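Aspartate aminotransferase (Rhodobacter sphaeroides, PDB 3NRA) probably catalyses the pyridoxal-phosphate-dependent transfer of the amino group of L-aspartate to 2-oxoglutarate, giving oxaloacetate and L-glutamate. Local coordinates at residues B[38-44]-B[391-397]; B[86-91]-B[294-299]; B[94-99]-B[233-237]; B[117-121]-B[274-279]; B[127-133]-B[149-155]. All coordinates share one frame; numbering follows the deposited sequence. Where two conformers were deposited one is given.

Contact 1. Residues B[38-44]-B[391-397]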
# COMPACT_ATOMS: atom_id res chain seq x y z
N GLU B 38 3.66 39.61 -6.08
CA GLU B 38 4.72 38.88 -6.81
C GLU B 38 5.65 38.15 -5.83
O GLU B 38 5.83 38.57 -4.72
CB GLU B 38 5.51 39.85 -7.73
CG GLU B 38 4.65 40.53 -8.88
CD GLU B 38 5.47 41.48 -9.80
OE1 GLU B 38 6.69 41.25 -10.02
OE2 GLU B 38 4.87 42.44 -10.32
N GLY B 39 6.21 37.02 -6.28
CA GLY B 39 7.20 36.26 -5.48
C GLY B 39 7.20 34.78 -5.86
O GLY B 39 6.29 34.31 -6.54
N ARG B 40 8.23 34.04 -5.44
CA ARG B 40 8.34 32.62 -5.80
C ARG B 40 7.24 31.82 -5.09
O ARG B 40 7.10 31.92 -3.89
CB ARG B 40 9.72 32.06 -5.42
CG ARG B 40 9.96 30.60 -5.88
CD ARG B 40 11.39 30.08 -5.48
NE ARG B 40 12.47 30.88 -6.10
CZ ARG B 40 12.99 30.67 -7.33
NH1 ARG B 40 12.57 29.67 -8.12
NH2 ARG B 40 13.96 31.48 -7.77
N PRO B 41 6.44 31.04 -5.85
CA PRO B 41 5.43 30.20 -5.23
C PRO B 41 6.03 29.20 -4.25
O PRO B 41 7.09 28.66 -4.51
CB PRO B 41 4.82 29.43 -6.41
CG PRO B 41 5.15 30.20 -7.60
CD PRO B 41 6.37 30.99 -7.32
N VAL B 42 5.35 28.97 -3.14
CA VAL B 42 5.75 27.94 -2.19
C VAL B 42 4.54 27.11 -1.90
O VAL B 42 3.48 27.63 -1.57
CB VAL B 42 6.31 28.54 -0.89
CG1 VAL B 42 6.67 27.44 0.09
CG2 VAL B 42 7.57 29.43 -1.19
N ASP B 43 4.70 25.80 -2.06
CA ASP B 43 3.67 24.84 -1.68
C ASP B 43 4.01 24.28 -0.29
O ASP B 43 4.84 23.39 -0.16
CB ASP B 43 3.63 23.71 -2.72
CG ASP B 43 2.55 22.67 -2.43
OD1 ASP B 43 1.92 22.70 -1.33
OD2 ASP B 43 2.36 21.81 -3.29
N PHE B 44 3.36 24.83 0.74
CA PHE B 44 3.59 24.39 2.13
C PHE B 44 2.76 23.15 2.50
O PHE B 44 2.72 22.76 3.68
CB PHE B 44 3.21 25.51 3.14
CG PHE B 44 4.12 26.68 3.14
CD1 PHE B 44 5.39 26.60 3.70
CD2 PHE B 44 3.66 27.93 2.73
CE1 PHE B 44 6.19 27.70 3.79
CE2 PHE B 44 4.49 29.04 2.79
CZ PHE B 44 5.76 28.91 3.34
N ALA B 391 10.54 30.37 1.68
CA ALA B 391 9.56 30.16 2.75
C ALA B 391 9.27 31.44 3.54
O ALA B 391 8.13 31.75 3.84
CB ALA B 391 10.05 29.04 3.71
N VAL B 392 10.33 32.18 3.86
CA VAL B 392 10.21 33.40 4.63
C VAL B 392 9.45 34.48 3.82
O VAL B 392 8.48 35.04 4.33
CB VAL B 392 11.59 33.93 5.08
CG1 VAL B 392 11.48 35.35 5.60
CG2 VAL B 392 12.20 32.98 6.16
N ALA B 393 9.87 34.70 2.55
CA ALA B 393 9.15 35.58 1.59
C ALA B 393 7.69 35.20 1.42
O ALA B 393 6.85 36.06 1.41
CB ALA B 393 9.86 35.60 0.21
N ALA B 394 7.39 33.90 1.33
CA ALA B 394 6.00 33.42 1.25
C ALA B 394 5.21 33.78 2.52
O ALA B 394 4.10 34.25 2.44
CB ALA B 394 5.96 31.88 1.00
N ALA B 395 5.81 33.55 3.67
CA ALA B 395 5.18 33.88 4.95
C ALA B 395 4.84 35.36 5.05
O ALA B 395 3.78 35.71 5.58
CB ALA B 395 6.09 33.46 6.11
N ARG B 396 5.73 36.23 4.55
CA ARG B 396 5.46 37.66 4.57
C ARG B 396 4.30 38.04 3.65
O ARG B 396 3.51 38.93 3.97
CB ARG B 396 6.71 38.45 4.21
CG ARG B 396 7.75 38.36 5.32
CD ARG B 396 8.83 39.36 5.20
NE ARG B 396 8.34 40.74 5.11
CZ ARG B 396 9.13 41.79 4.99
NH1 ARG B 396 10.46 41.65 5.03
NH2 ARG B 396 8.60 43.00 4.88
N ARG B 397 4.15 37.31 2.52
CA ARG B 397 2.98 37.49 1.65
C ARG B 397 1.68 37.04 2.37
O ARG B 397 0.62 37.67 2.21
CB ARG B 397 3.14 36.73 0.30
CG ARG B 397 4.34 37.18 -0.54
CD ARG B 397 4.19 36.81 -2.02
NE ARG B 397 4.18 35.37 -2.25
CZ ARG B 397 5.27 34.58 -2.25
NH1 ARG B 397 6.51 35.09 -2.03
NH2 ARG B 397 5.13 33.28 -2.48
O HOH W 1 7.55 37.69 -2.02
O HOH W 2 8.57 33.04 -1.90
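The guanidinium of Arg397 is held between its own helix and the 38-44 backbone: Ala394 CA sits 3.5 Å above one face, and Gly39 C is 3.8 Å from the plane on the opposite face. At its edge, in the plane, are two waters; both accept from NH1, one bridging to Arg40 O and the other weakly to Glu38 O. The Phe44 ring carries Val42 CG1 over the centre of one face and has Ala391 O at its edge, in plane. Arg397 NH2 donates to Arg40 O at 2.8 Å, an oxygen tilted 30° from the guanidinium plane, while NE goes to Ala362 O. Arginine suits the place because its several N-H groups can serve Arg40 O, Ala362 O and two waters at once, and Gly39, with phi 154° and psi 166°, adopts angles that favour glycine. Strand 42-43 is an edge strand of the four-stranded sheet of the small domain, as in class I aminotransferases, and helix 388-404 packs against it. Ala394 CB fills the angle between strand and ring, 3.7 Å from both Val42 CG2 and Phe44 CE2; the short side chain lets the helix come close. Val42 CG2, lying anti to the carbonyl carbon, reaches that methyl, while Val364 also touches Phe44, Ala394 and Arg397.

Contact 2. Residues B[86-91]-B[294-299]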
# COMPACT_ATOMS: atom_id res chain seq x y z
N LEU B 86 18.83 -5.55 11.32
CA LEU B 86 19.64 -4.31 11.42
C LEU B 86 18.85 -3.22 12.16
O LEU B 86 19.42 -2.49 12.95
CB LEU B 86 20.03 -3.77 10.04
CG LEU B 86 21.40 -4.07 9.44
CD1 LEU B 86 21.45 -3.45 8.03
CD2 LEU B 86 22.59 -3.54 10.32
N LEU B 87 17.57 -3.09 11.86
CA LEU B 87 16.80 -1.93 12.33
C LEU B 87 16.42 -2.02 13.81
O LEU B 87 16.42 -1.00 14.51
CB LEU B 87 15.55 -1.72 11.50
CG LEU B 87 15.68 -1.09 10.11
CD1 LEU B 87 14.22 -0.89 9.54
CD2 LEU B 87 16.42 0.22 10.13
N ALA B 88 16.11 -3.22 14.28
CA ALA B 88 15.54 -3.41 15.63
C ALA B 88 16.42 -2.79 16.74
O ALA B 88 15.90 -2.07 17.62
CB ALA B 88 15.28 -4.93 15.90
N PRO B 89 17.77 -3.05 16.70
CA PRO B 89 18.67 -2.40 17.68
C PRO B 89 18.66 -0.88 17.57
O PRO B 89 18.69 -0.19 18.58
CB PRO B 89 20.06 -2.97 17.33
CG PRO B 89 19.79 -4.25 16.63
CD PRO B 89 18.48 -4.06 15.89
N ARG B 90 18.56 -0.36 16.35
CA ARG B 90 18.54 1.09 16.14
C ARG B 90 17.27 1.73 16.68
O ARG B 90 17.32 2.75 17.39
CB ARG B 90 18.71 1.41 14.66
CG ARG B 90 19.98 0.79 14.06
CD ARG B 90 20.25 1.23 12.68
NE ARG B 90 21.43 0.54 12.14
CZ ARG B 90 21.79 0.52 10.86
NH1 ARG B 90 21.07 1.15 9.91
NH2 ARG B 90 22.86 -0.17 10.50
N LEU B 91 16.14 1.10 16.38
CA LEU B 91 14.85 1.54 16.88
C LEU B 91 14.71 1.32 18.39
O LEU B 91 14.04 2.10 19.06
CB LEU B 91 13.72 0.80 16.15
CG LEU B 91 13.55 1.14 14.67
CD1 LEU B 91 12.58 0.13 13.97
CD2 LEU B 91 13.05 2.60 14.46
N LEU B 294 16.65 1.45 3.84
CA LEU B 294 16.58 1.39 5.29
C LEU B 294 17.84 0.86 5.94
O LEU B 294 18.02 1.04 7.14
CB LEU B 294 15.38 0.54 5.76
CG LEU B 294 14.00 1.07 5.36
CD1 LEU B 294 12.92 0.06 5.68
CD2 LEU B 294 13.73 2.41 6.07
N ARG B 295 18.72 0.21 5.16
CA ARG B 295 20.04 -0.20 5.69
C ARG B 295 20.86 1.00 6.20
O ARG B 295 21.72 0.84 7.11
CB ARG B 295 20.82 -0.99 4.63
CG ARG B 295 20.16 -2.31 4.23
CD ARG B 295 21.13 -3.22 3.41
NE ARG B 295 20.54 -4.56 3.19
CZ ARG B 295 19.87 -4.95 2.09
NH1 ARG B 295 19.72 -4.14 1.03
NH2 ARG B 295 19.35 -6.18 2.05
N GLY B 296 20.58 2.19 5.65
CA GLY B 296 21.23 3.44 6.07
C GLY B 296 20.50 4.23 7.18
O GLY B 296 21.03 5.23 7.66
N TRP B 297 19.29 3.79 7.55
CA TRP B 297 18.44 4.56 8.44
C TRP B 297 18.97 4.45 9.87
O TRP B 297 19.22 3.33 10.38
CB TRP B 297 16.99 4.05 8.38
CG TRP B 297 15.98 4.94 9.10
CD1 TRP B 297 16.05 6.30 9.27
CD2 TRP B 297 14.71 4.54 9.67
NE1 TRP B 297 14.93 6.75 9.96
CE2 TRP B 297 14.10 5.69 10.22
CE3 TRP B 297 14.07 3.31 9.81
CZ2 TRP B 297 12.88 5.65 10.87
CZ3 TRP B 297 12.85 3.27 10.48
CH2 TRP B 297 12.27 4.42 10.99
N PHE B 298 19.17 5.62 10.49
CA PHE B 298 19.83 5.76 11.81
C PHE B 298 21.34 5.46 11.77
O PHE B 298 21.97 5.33 12.82
CB PHE B 298 19.13 4.91 12.90
CG PHE B 298 17.87 5.50 13.39
CD1 PHE B 298 17.88 6.54 14.31
CD2 PHE B 298 16.65 5.02 12.95
CE1 PHE B 298 16.72 7.10 14.77
CE2 PHE B 298 15.48 5.57 13.42
CZ PHE B 298 15.51 6.61 14.32
N ASP B 299 21.92 5.39 10.58
CA ASP B 299 23.34 5.20 10.46
C ASP B 299 23.91 6.21 9.45
O ASP B 299 24.86 5.91 8.72
CB ASP B 299 23.64 3.76 10.03
CG ASP B 299 25.13 3.41 10.07
OD1 ASP B 299 25.82 3.85 11.00
OD2 ASP B 299 25.60 2.73 9.14
O HOH W 3 24.38 0.47 8.12
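Arg90 reaches from its helix into the bend of 294-299 and spends one nitrogen on two backbone carbonyls. NH1 donates to Arg295 O at 2.9 Å in a nearly straight bond (170°), with the oxygen in the guanidinium plane, and to Trp297 O at 2.9 Å, somewhat bent at 151°. Neither donor direction follows a lone pair, since NH1 stands above both carbonyl planes. NH2 is served by a water 2.9 Å away, which in turn donates to Arg295 O and to Asp299 OD2, giving Arg295 O two donors. Asp299 CB lies over one guanidinium face, and its carboxylate may help balance the charge, though OD2 is 4.2 Å from Arg90 NH2 and no N-H points at it. Arginine suits this place because its extended chain carries the guanidinium from the helix to the carbonyls of the turn. After the 3-10 residues 294-296 the chain makes a type II turn from Gly296 to Asp299, closed by Asp299 N to Gly296 O, with Phe298 taking the positive phi; it belongs to the loop leading into helix 304-324. Helix 81-95, against which the turn lies, flanks the seven-stranded sheet, Leu91 touching Val264 and Phe266. Other polar groups find partners beyond the two segments: Trp297 NE1 with Glu255, Arg295 NH1 with Gln72, Phe298 N with Glu300. Beneath the polar layer, Leu87 CD2 meets Trp297 CE3 at 3.9 Å, and Leu91 CD2 touches both Trp297 CH2 and Phe298 CE2, each 4.0 Å away, both leucine side chains crossing the aromatic ones at about a right angle.

Contact 3. Residues B[94-99]-B[233-237]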
# COMPACT_ATOMS: atom_id res chain seq x y z
N PHE B 94 16.84 4.22 19.86
CA PHE B 94 16.09 5.47 19.66
C PHE B 94 14.96 5.65 20.66
O PHE B 94 14.87 6.69 21.30
CB PHE B 94 15.53 5.55 18.23
CG PHE B 94 14.83 6.85 17.94
CD1 PHE B 94 15.52 8.06 18.06
CD2 PHE B 94 13.46 6.89 17.66
CE1 PHE B 94 14.87 9.28 17.82
CE2 PHE B 94 12.82 8.09 17.42
CZ PHE B 94 13.51 9.29 17.51
N THR B 95 14.12 4.63 20.82
CA THR B 95 12.93 4.70 21.70
C THR B 95 13.18 4.31 23.18
O THR B 95 12.33 4.51 24.02
CB THR B 95 11.79 3.81 21.16
OG1 THR B 95 12.23 2.44 21.09
CG2 THR B 95 11.34 4.29 19.78
N GLY B 96 14.35 3.76 23.48
CA GLY B 96 14.70 3.41 24.88
C GLY B 96 13.98 2.18 25.43
O GLY B 96 13.80 2.06 26.64
N ALA B 97 13.54 1.28 24.54
CA ALA B 97 12.94 -0.00 24.95
C ALA B 97 13.23 -1.09 23.89
O ALA B 97 13.50 -0.76 22.73
CB ALA B 97 11.42 0.15 25.19
N PRO B 98 13.17 -2.37 24.29
CA PRO B 98 13.44 -3.46 23.36
C PRO B 98 12.53 -3.48 22.12
O PRO B 98 11.37 -3.07 22.18
CB PRO B 98 13.18 -4.72 24.22
CG PRO B 98 13.52 -4.32 25.53
CD PRO B 98 13.05 -2.88 25.66
N VAL B 99 13.10 -3.94 21.00
CA VAL B 99 12.38 -4.16 19.77
C VAL B 99 12.70 -5.58 19.29
O VAL B 99 13.88 -5.99 19.27
CB VAL B 99 12.78 -3.10 18.68
CG1 VAL B 99 12.14 -3.43 17.38
CG2 VAL B 99 12.36 -1.69 19.13
N HIS B 233 8.99 8.66 24.92
CA HIS B 233 8.44 7.56 24.14
C HIS B 233 7.49 6.74 24.99
O HIS B 233 7.91 6.05 25.92
CB HIS B 233 9.57 6.67 23.64
CG HIS B 233 10.52 7.36 22.72
ND1 HIS B 233 10.36 7.35 21.35
CD2 HIS B 233 11.66 8.06 22.97
CE1 HIS B 233 11.34 8.05 20.79
NE2 HIS B 233 12.15 8.48 21.75
N LEU B 234 6.21 6.77 24.63
CA LEU B 234 5.16 6.00 25.35
C LEU B 234 5.56 4.55 25.57
O LEU B 234 5.33 4.02 26.64
CB LEU B 234 3.83 6.04 24.57
CG LEU B 234 2.63 5.43 25.31
CD1 LEU B 234 2.36 6.20 26.58
CD2 LEU B 234 1.38 5.40 24.42
N ARG B 235 6.17 3.93 24.56
CA ARG B 235 6.50 2.48 24.60
C ARG B 235 7.55 2.09 25.63
O ARG B 235 7.69 0.91 25.92
CB ARG B 235 6.96 1.98 23.21
CG ARG B 235 8.39 2.37 22.82
CD ARG B 235 8.67 1.98 21.34
NE ARG B 235 8.47 0.55 21.17
CZ ARG B 235 9.38 -0.39 21.39
NH1 ARG B 235 10.66 -0.08 21.65
NH2 ARG B 235 9.02 -1.68 21.31
N ALA B 236 8.31 3.07 26.11
CA ALA B 236 9.29 2.88 27.17
C ALA B 236 8.74 3.17 28.57
O ALA B 236 9.44 2.94 29.55
CB ALA B 236 10.55 3.74 26.90
N GLU B 237 7.50 3.67 28.69
CA GLU B 237 6.90 3.94 30.06
C GLU B 237 6.75 2.67 30.91
O GLU B 237 6.22 1.68 30.46
CB GLU B 237 5.54 4.62 29.92
CG GLU B 237 5.60 6.03 29.48
CD GLU B 237 6.27 6.96 30.49
OE1 GLU B 237 6.08 6.77 31.72
OE2 GLU B 237 7.01 7.85 30.04
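Arg235 grips Pro98 O end-on with two nitrogens, NH2 at 2.9 Å and NH1 at 3.1 Å, the oxygen close to the guanidinium plane. NH1 also donates to Thr95 OG1 at 3.0 Å and, weakly, to Ala97 O, so one planar cation collects three oxygens of a chain leaving its helix. A bend at chi3 (-58°) turns the guanidinium toward the carbonyls of Ala97 and Pro98. Thr95 suits its place by having a hydroxyl oxygen that accepts this N-H and is also hydrogen-bonded to Leu91 O one turn back; Gly96, first beyond the helical residues, has the positive phi that favours glycine. Helix 81-95 thus ends against the 3-10 turn of residues 234-236, which belongs to the connection from strand 214-218 to strand 245-249 of the large domain's central sheet; Phe266 of that sheet touches Thr95, Val99 and Arg235. Outward from the polar centre, Thr95 CA makes a CH-pi contact over the middle of the His233 ring, 3.6 Å from its centroid. The same imidazole turns its edge to the face of Phe94, a T-shaped pair with planes at 76° and CE1 3.7 Å from Phe94 CE2, while its ND1 is hydrogen-bonded to Gln219 NE2. Ala236 CB packs on Thr95 O and Ala97 CB, its smallness letting the two segments approach.

Contact 4. Residues B[117-121]-B[274-279]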
# COMPACT_ATOMS: atom_id res chain seq x y z
N LEU B 117 -2.80 -0.31 8.61
CA LEU B 117 -2.77 -1.69 9.11
C LEU B 117 -3.04 -1.73 10.61
O LEU B 117 -3.78 -2.57 11.09
CB LEU B 117 -1.41 -2.34 8.80
CG LEU B 117 -1.09 -2.57 7.31
CD1 LEU B 117 0.31 -3.08 7.14
CD2 LEU B 117 -2.11 -3.57 6.69
N ALA B 118 -2.42 -0.79 11.34
CA ALA B 118 -2.54 -0.73 12.78
C ALA B 118 -4.01 -0.48 13.21
O ALA B 118 -4.52 -1.14 14.13
CB ALA B 118 -1.64 0.36 13.33
N VAL B 119 -4.70 0.42 12.51
CA VAL B 119 -6.11 0.66 12.81
C VAL B 119 -6.95 -0.57 12.38
O VAL B 119 -7.86 -1.01 13.11
CB VAL B 119 -6.62 1.92 12.13
CG1 VAL B 119 -8.12 2.12 12.40
CG2 VAL B 119 -5.79 3.17 12.60
N ALA B 120 -6.63 -1.14 11.21
CA ALA B 120 -7.35 -2.35 10.71
C ALA B 120 -7.24 -3.51 11.68
O ALA B 120 -8.21 -4.25 11.88
CB ALA B 120 -6.83 -2.76 9.35
N ALA B 121 -6.05 -3.67 12.27
CA ALA B 121 -5.78 -4.76 13.24
C ALA B 121 -6.36 -4.53 14.65
O ALA B 121 -6.33 -5.45 15.49
CB ALA B 121 -4.31 -5.00 13.31
N ARG B 274 -1.23 -9.69 13.22
CA ARG B 274 -2.43 -9.33 12.46
C ARG B 274 -2.12 -8.39 11.28
O ARG B 274 -2.58 -8.63 10.17
CB ARG B 274 -3.48 -8.72 13.37
CG ARG B 274 -4.06 -9.73 14.38
CD ARG B 274 -5.40 -9.30 14.90
NE ARG B 274 -5.34 -8.18 15.83
CZ ARG B 274 -5.57 -8.25 17.16
NH1 ARG B 274 -5.85 -9.40 17.78
NH2 ARG B 274 -5.53 -7.13 17.88
N MSE B 275 -1.31 -7.35 11.53
CA MSE B 275 -0.94 -6.37 10.50
C MSE B 275 -0.18 -7.05 9.33
O MSE B 275 -0.35 -6.66 8.17
CB MSE B 275 -0.05 -5.26 11.10
CG MSE B 275 -0.74 -4.38 12.17
SE MSE B 275 0.51 -3.22 13.08
CE MSE B 275 1.04 -2.21 11.54
N GLU B 276 0.63 -8.06 9.66
CA GLU B 276 1.37 -8.87 8.67
C GLU B 276 0.44 -9.65 7.79
O GLU B 276 0.61 -9.69 6.57
CB GLU B 276 2.29 -9.87 9.40
CG GLU B 276 3.21 -10.69 8.47
CD GLU B 276 2.64 -12.04 8.07
OE1 GLU B 276 2.51 -12.92 8.94
OE2 GLU B 276 2.37 -12.23 6.87
N LYS B 277 -0.55 -10.28 8.40
CA LYS B 277 -1.50 -11.08 7.66
C LYS B 277 -2.30 -10.20 6.71
O LYS B 277 -2.47 -10.53 5.54
CB LYS B 277 -2.44 -11.84 8.61
CG LYS B 277 -1.80 -13.05 9.28
CD LYS B 277 -2.44 -13.34 10.67
CE LYS B 277 -2.28 -14.79 11.13
NZ LYS B 277 -3.60 -15.55 11.04
N LEU B 278 -2.70 -9.03 7.19
CA LEU B 278 -3.42 -8.09 6.36
C LEU B 278 -2.55 -7.51 5.23
O LEU B 278 -3.01 -7.39 4.10
CB LEU B 278 -4.04 -7.00 7.19
CG LEU B 278 -4.83 -5.92 6.45
CD1 LEU B 278 -5.84 -6.51 5.50
CD2 LEU B 278 -5.52 -5.02 7.46
N GLN B 279 -1.29 -7.16 5.53
CA GLN B 279 -0.40 -6.58 4.50
C GLN B 279 -0.29 -7.47 3.25
O GLN B 279 -0.21 -6.97 2.12
CB GLN B 279 1.01 -6.31 5.06
CG GLN B 279 2.00 -5.80 4.00
CD GLN B 279 3.01 -4.79 4.54
OE1 GLN B 279 2.72 -3.60 4.62
NE2 GLN B 279 4.19 -5.28 4.92
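Met275, present as selenomethionine, runs along the flank of helix 110-120 and meets it at every atom. Its CB lies 4.0 Å from Leu117 CB; CG is 3.8 Å from Ala121 CB, one helical turn on, and also touches Leu117 O. Beyond it SE passes beside Ala118 CA, and a bend at chi3 (63°) turns CE back so that it rests 3.7 Å from Leu117 CB and near Ala118 N. An unbranched, flexible side chain suits a flank where Ala118 and Ala121 offer only methyls beside Leu117, and the two helices come as near as 5.2 Å between Leu117 CA and Met275 CA. Leu117 replies with both branches: CD2 packs 3.6 Å from Leu278 CG, while CD1 leans on Gln279, 3.5 Å from OE1. The amide nitrogen of Gln279 turns elsewhere, to the carbonyls of Tyr77, in a loop, and of Ile107 in strand 105-108. At the other end Arg274 NE and NH2 both donate to Ala121 O, at 2.9 Å and 3.0 Å, through weak, bent bonds. These helices flank the seven-stranded sheet of the large domain, and Phe8 of the second subunit packs on Ala121, Arg274 and Leu278, so the pair also borders the dimer interface. The chemistry implies cohesion mainly from apolar packing, with the arginine charge probably favouring Ala121 O.

Contact 5. Residues B[127-133]-B[149-155]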
# COMPACT_ATOMS: atom_id res chain seq x y z
N ASP B 127 -16.59 -0.37 17.68
CA ASP B 127 -15.61 -0.08 18.76
C ASP B 127 -15.40 1.40 18.92
O ASP B 127 -15.26 2.10 17.94
CB ASP B 127 -14.27 -0.71 18.45
CG ASP B 127 -14.27 -2.20 18.60
OD1 ASP B 127 -15.31 -2.76 19.02
OD2 ASP B 127 -13.22 -2.83 18.31
N LYS B 128 -15.38 1.87 20.16
CA LYS B 128 -15.00 3.24 20.45
C LYS B 128 -13.46 3.45 20.37
O LYS B 128 -12.69 2.65 20.88
CB LYS B 128 -15.53 3.65 21.81
CG LYS B 128 -17.02 3.91 21.76
CD LYS B 128 -17.64 3.95 23.13
CE LYS B 128 -19.13 4.20 23.02
NZ LYS B 128 -19.85 3.66 24.16
N VAL B 129 -13.06 4.50 19.68
CA VAL B 129 -11.66 4.83 19.51
C VAL B 129 -11.43 6.27 19.91
O VAL B 129 -12.12 7.14 19.39
CB VAL B 129 -11.21 4.65 18.04
CG1 VAL B 129 -9.71 4.88 17.91
CG2 VAL B 129 -11.63 3.26 17.51
N ALA B 130 -10.51 6.51 20.85
CA ALA B 130 -10.13 7.87 21.27
C ALA B 130 -9.20 8.48 20.22
O ALA B 130 -8.17 7.89 19.87
CB ALA B 130 -9.42 7.85 22.64
N ILE B 131 -9.60 9.65 19.71
CA ILE B 131 -8.83 10.36 18.66
C ILE B 131 -8.68 11.79 19.13
O ILE B 131 -9.63 12.39 19.65
CB ILE B 131 -9.59 10.34 17.30
CG1 ILE B 131 -9.70 8.90 16.76
CG2 ILE B 131 -8.94 11.31 16.25
CD1 ILE B 131 -8.39 8.27 16.44
N VAL B 132 -7.46 12.32 19.00
CA VAL B 132 -7.17 13.69 19.40
C VAL B 132 -7.67 14.68 18.32
O VAL B 132 -7.64 14.38 17.14
CB VAL B 132 -5.64 13.89 19.60
CG1 VAL B 132 -5.31 15.37 20.02
CG2 VAL B 132 -5.10 12.88 20.64
N GLN B 133 -8.14 15.84 18.76
CA GLN B 133 -8.52 16.95 17.89
C GLN B 133 -7.76 18.21 18.34
O GLN B 133 -7.86 18.61 19.49
CB GLN B 133 -10.03 17.19 17.99
CG GLN B 133 -10.87 16.03 17.53
CD GLN B 133 -12.33 16.36 17.44
OE1 GLN B 133 -12.87 17.00 18.32
NE2 GLN B 133 -12.98 15.92 16.37
N GLU B 149 -16.48 4.10 16.31
CA GLU B 149 -17.05 5.36 16.78
C GLU B 149 -15.92 6.20 17.40
O GLU B 149 -15.36 5.82 18.44
CB GLU B 149 -18.10 5.07 17.82
CG GLU B 149 -18.87 6.30 18.33
CD GLU B 149 -19.73 6.00 19.59
OE1 GLU B 149 -20.09 4.81 19.82
OE2 GLU B 149 -20.00 6.95 20.34
N MSE B 150 -15.59 7.32 16.78
CA MSE B 150 -14.60 8.25 17.37
C MSE B 150 -15.17 8.87 18.62
O MSE B 150 -16.30 9.37 18.62
CB MSE B 150 -14.22 9.37 16.40
CG MSE B 150 -13.50 10.59 17.10
SE MSE B 150 -12.77 11.80 15.80
CE MSE B 150 -14.44 12.72 15.42
N VAL B 151 -14.36 8.87 19.68
CA VAL B 151 -14.59 9.68 20.88
C VAL B 151 -13.47 10.72 20.92
O VAL B 151 -12.30 10.35 21.04
CB VAL B 151 -14.58 8.82 22.16
CG1 VAL B 151 -14.92 9.69 23.45
CG2 VAL B 151 -15.57 7.63 22.02
N PRO B 152 -13.79 11.99 20.64
CA PRO B 152 -12.74 12.98 20.55
C PRO B 152 -12.16 13.35 21.93
O PRO B 152 -12.83 13.25 22.93
CB PRO B 152 -13.44 14.19 19.93
CG PRO B 152 -14.85 14.04 20.27
CD PRO B 152 -15.11 12.56 20.29
N VAL B 153 -10.87 13.66 21.94
CA VAL B 153 -10.16 14.16 23.08
C VAL B 153 -9.54 15.48 22.66
O VAL B 153 -8.75 15.52 21.71
CB VAL B 153 -9.05 13.20 23.48
CG1 VAL B 153 -8.29 13.73 24.74
CG2 VAL B 153 -9.62 11.77 23.73
N GLN B 154 -9.90 16.57 23.34
CA GLN B 154 -9.40 17.90 22.97
C GLN B 154 -7.91 18.01 23.24
O GLN B 154 -7.43 17.58 24.30
CB GLN B 154 -10.18 18.99 23.76
CG GLN B 154 -9.86 20.42 23.37
CD GLN B 154 -10.29 20.75 21.93
OE1 GLN B 154 -11.35 20.34 21.47
NE2 GLN B 154 -9.44 21.46 21.23
N LEU B 155 -7.18 18.55 22.27
CA LEU B 155 -5.84 19.09 22.50
C LEU B 155 -5.98 20.57 22.69
O LEU B 155 -6.20 21.29 21.73
CB LEU B 155 -4.90 18.81 21.30
CG LEU B 155 -3.40 19.14 21.46
CD1 LEU B 155 -2.76 18.28 22.53
CD2 LEU B 155 -2.64 18.99 20.10
O HOH W 4 -12.48 17.88 20.93
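Seven backbone hydrogen bonds join Asp127-Gln133 to Glu149-Leu155, donors alternating between the two strands as parallel pairing requires. They run from Glu149 N to Asp127 O, at 2.9 Å, through to Leu155 N to Gln133 O, also 2.9 Å. CA-H groups of the intervening residues add contacts to the same carbonyls, as where Pro152 CA meets Ile131 O at 3.3 Å. Proline fits this strand because position 152 contributes no N-H to the pairing, whose donors on this side are Glu149, Val151, Val153 and Leu155. Strands 128-133 and 149-154 frame a beta-alpha-beta unit whose crossover is helix 137-145; the second strand is the outermost on its side of the seven-stranded large-domain sheet. Apolar contacts divide by face. On the side where Val129 and Ile131 meet helix 137-145, Met150 SE (selenomethionine) packs 3.8 Å from Ile131 CB. On the other, Ala130 CB touches Val153 CG2, both residues packing on helix 169-177. Farther along, Val132 CG1, anti to the backbone N (chi1 180°), reaches Leu155 CB at 3.7 Å. Among polar side chains, Gln133 lies alongside Pro152, OE1 3.3 Å from its CB, and shares a water with Gln154 OE1. Lys128 and Glu149 point the same way, with Lys128 CE 3.4 Å from Glu149 OE1; NZ is instead hydrogen-bonded to Ala178 O, and 4.5 Å separates it from that carboxylate oxygen.

In the fold
From the N terminus, residues 38-44 open contact 1, whose partner arrives only near the C terminus; its wide loop encloses the other four and joins an early segment to a helix near the C terminus in the small domain. Helix 81-95 then opens contacts 2 and 3 in succession, and these touch, Phe298 meeting Phe94 and Ala88 meeting Val99. Residues 117-121 begin contact 4, and contact 5 closes first, a short beta-alpha-beta loop lying within all the rest. Contact 3 closes at 233-237 and contact 4 at 274-279, so these two cross; contact 2, closing at 294-299, encloses both. Contacts 2 to 5 gather round the large-domain sheet, while contact 1 stands 35 Å or more from each, centre to centre.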